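Local coordinates for protein pid-3 (Caenorhabditis elegans, PDB 7OCX) that forms, through its RNA recognition motif (RRM) domain, a complex with the RRM domain of TOFU-6 as part of PETISCO assembly in piRNA biogenesis, at the interface of chains A and B. Numbering follows the deposited sequence. Chains: chain A/B, Protein pid-3.

The interface of chains A and B. Residues chain A 31, 33-35; chain B 30-31, 33-34.
Two copies of the PID-3 RRM domain meet here about a two-fold axis, and the patch shows how one short motif, used twice, can pair two copies in the crystal assembly, which may or may not be the pairing in the cell: a glutamine in the last turn of a helix and a threonine just beyond it. The amide of A:Gln31 makes a polar contact across the boundary, and the two-fold symmetry gives it a counterpart with the chains exchanged. Its NE2 donates to the main-chain carbonyl O of B:Ala30 at 3.0 Å, nearly straight at the hydrogen (162°). The acceptor lies close to the plane of the amide, whereas the nitrogen itself stands above the carbonyl plane of B:Ala30. The side chain gets there with CG anti to its own carbonyl carbon (chi1 -78°) and an extended run beyond (chi2 171°).

Within each chain a second kind of bond fixes the threonine. The hydroxyl OG1 of A:Thr34 donates back to the carbonyl O of A:Gln31 at 2.8 Å, and B:Thr34 OG1 does likewise to B:Gln31 O at 2.9 Å. This sets the rotation of each hydroxyl, which lies beside its own backbone N.

Van der Waals packing completes the contact. Each glutamine runs alongside the threonine of the other chain, the two side chains pointing opposite ways, so that CG of A:Gln31 rests 3.2 Å from OG1 of B:Thr34. In the twin, CB of B:Gln31 lies 3.5 Å from A:Thr34 OG1, and its NE2 comes within 3.7 Å of A:Thr34 CA. An alanine in place of A:Gln31 would remove the amide and CG, and would probably cost the bond to B:Ala30 and loosen the packing on B:Thr34.

In the fold, the glutamines lie in helix 26-32 of each chain and the threonines in the loop that follows, before strand 38-45; in chain A a cis peptide bond joins A:Thr34 to A:Pro35.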
ATOM      1  N   GLN A  31      -3.012  -4.058   1.396  1.00 28.51           N
ATOM      2  CA  GLN A  31      -2.873  -2.622   1.190  1.00 28.00           C
ATOM      3  C   GLN A  31      -3.017  -1.855   2.494  1.00 29.32           C
ATOM      4  O   GLN A  31      -2.393  -0.795   2.645  1.00 28.83           O
ATOM      5  CB  GLN A  31      -3.893  -2.189   0.132  1.00 26.82           C
ATOM      6  CG  GLN A  31      -3.460  -2.515  -1.273  1.00 31.86           C
ATOM      7  CD  GLN A  31      -4.553  -2.275  -2.301  1.00 34.62           C
ATOM      8  OE1 GLN A  31      -5.736  -2.318  -1.971  1.00 39.70           O
ATOM      9  NE2 GLN A  31      -4.166  -1.930  -3.522  1.00 30.06           N
ATOM     10  N   LEU A  33      -1.762  -2.628   5.237  1.00 25.77           N
ATOM     11  CA  LEU A  33      -0.543  -2.844   5.992  1.00 27.43           C
ATOM     12  C   LEU A  33       0.685  -2.290   5.303  1.00 24.74           C
ATOM     13  O   LEU A  33       1.804  -2.519   5.792  1.00 27.08           O
ATOM     14  CB  LEU A  33      -0.363  -4.338   6.251  1.00 27.90           C
ATOM     15  CG  LEU A  33      -1.459  -4.947   7.115  1.00 29.92           C
ATOM     16  CD1 LEU A  33      -1.413  -6.481   7.097  1.00 31.92           C
ATOM     17  CD2 LEU A  33      -1.352  -4.506   8.565  1.00 31.52           C
ATOM     18  N   THR A  34       0.517  -1.564   4.198  1.00 29.49           N
ATOM     19  CA  THR A  34       1.640  -0.891   3.564  1.00 29.63           C
ATOM     20  C   THR A  34       2.422  -0.099   4.610  1.00 35.54           C
ATOM     21  O   THR A  34       1.818   0.612   5.434  1.00 33.04           O
ATOM     22  CB  THR A  34       1.146   0.057   2.468  1.00 30.30           C
ATOM     23  OG1 THR A  34       0.262  -0.683   1.636  1.00 35.51           O
ATOM     24  CG2 THR A  34       2.300   0.619   1.654  1.00 36.56           C
ATOM     25  N   PRO A  35       3.765  -0.158   4.591  1.00 32.58           N
ATOM     26  CA  PRO A  35       4.672  -0.802   3.620  1.00 33.29           C
ATOM     27  C   PRO A  35       5.231  -2.169   4.058  1.00 31.67           C
ATOM     28  O   PRO A  35       6.186  -2.637   3.404  1.00 30.80           O
ATOM     29  CB  PRO A  35       5.819   0.203   3.529  1.00 37.58           C
ATOM     30  CG  PRO A  35       5.908   0.731   4.963  1.00 37.36           C
ATOM     31  CD  PRO A  35       4.501   0.692   5.547  1.00 35.36           C
TER
ATOM     32  N   ALA B  30       0.593  -5.236  -5.029  1.00 29.71           N
ATOM     33  CA  ALA B  30      -0.696  -4.635  -4.687  1.00 30.70           C
ATOM     34  C   ALA B  30      -0.528  -3.413  -3.791  1.00 30.79           C
ATOM     35  O   ALA B  30      -1.273  -2.426  -3.924  1.00 28.79           O
ATOM     36  CB  ALA B  30      -1.598  -5.680  -4.037  1.00 31.52           C
ATOM     37  N   GLN B  31       0.424  -3.463  -2.846  1.00 27.46           N
ATOM     38  CA  GLN B  31       0.667  -2.333  -1.962  1.00 26.04           C
ATOM     39  C   GLN B  31       1.128  -1.097  -2.743  1.00 27.11           C
ATOM     40  O   GLN B  31       0.791   0.035  -2.371  1.00 30.04           O
ATOM     41  CB  GLN B  31       1.674  -2.722  -0.870  1.00 29.16           C
ATOM     42  CG  GLN B  31       1.112  -3.766   0.137  1.00 31.48           C
ATOM     43  CD  GLN B  31       2.167  -4.235   1.125  1.00 34.10           C
ATOM     44  OE1 GLN B  31       3.298  -4.517   0.733  1.00 40.18           O
ATOM     45  NE2 GLN B  31       1.777  -4.433   2.382  1.00 30.73           N
ATOM     46  N   LEU B  33      -0.028  -0.131  -5.446  1.00 28.69           N
ATOM     47  CA  LEU B  33      -1.212   0.386  -6.113  1.00 28.67           C
ATOM     48  C   LEU B  33      -2.298   0.854  -5.161  1.00 28.11           C
ATOM     49  O   LEU B  33      -3.404   1.185  -5.627  1.00 29.20           O
ATOM     50  CB  LEU B  33      -1.784  -0.688  -7.050  1.00 32.33           C
ATOM     51  CG  LEU B  33      -0.841  -1.090  -8.169  1.00 32.19           C
ATOM     52  CD1 LEU B  33      -1.306  -2.370  -8.874  1.00 37.36           C
ATOM     53  CD2 LEU B  33      -0.690   0.014  -9.246  1.00 37.72           C
ATOM     54  N   THR B  34      -2.030   0.874  -3.860  1.00 28.91           N
ATOM     55  CA  THR B  34      -2.958   1.450  -2.900  1.00 27.14           C
ATOM     56  C   THR B  34      -3.394   2.828  -3.371  1.00 32.29           C
ATOM     57  O   THR B  34      -2.537   3.652  -3.725  1.00 33.09           O
ATOM     58  CB  THR B  34      -2.294   1.579  -1.531  1.00 30.84           C
ATOM     59  OG1 THR B  34      -1.845   0.283  -1.159  1.00 31.59           O
ATOM     60  CG2 THR B  34      -3.271   2.099  -0.481  1.00 33.52           C
TER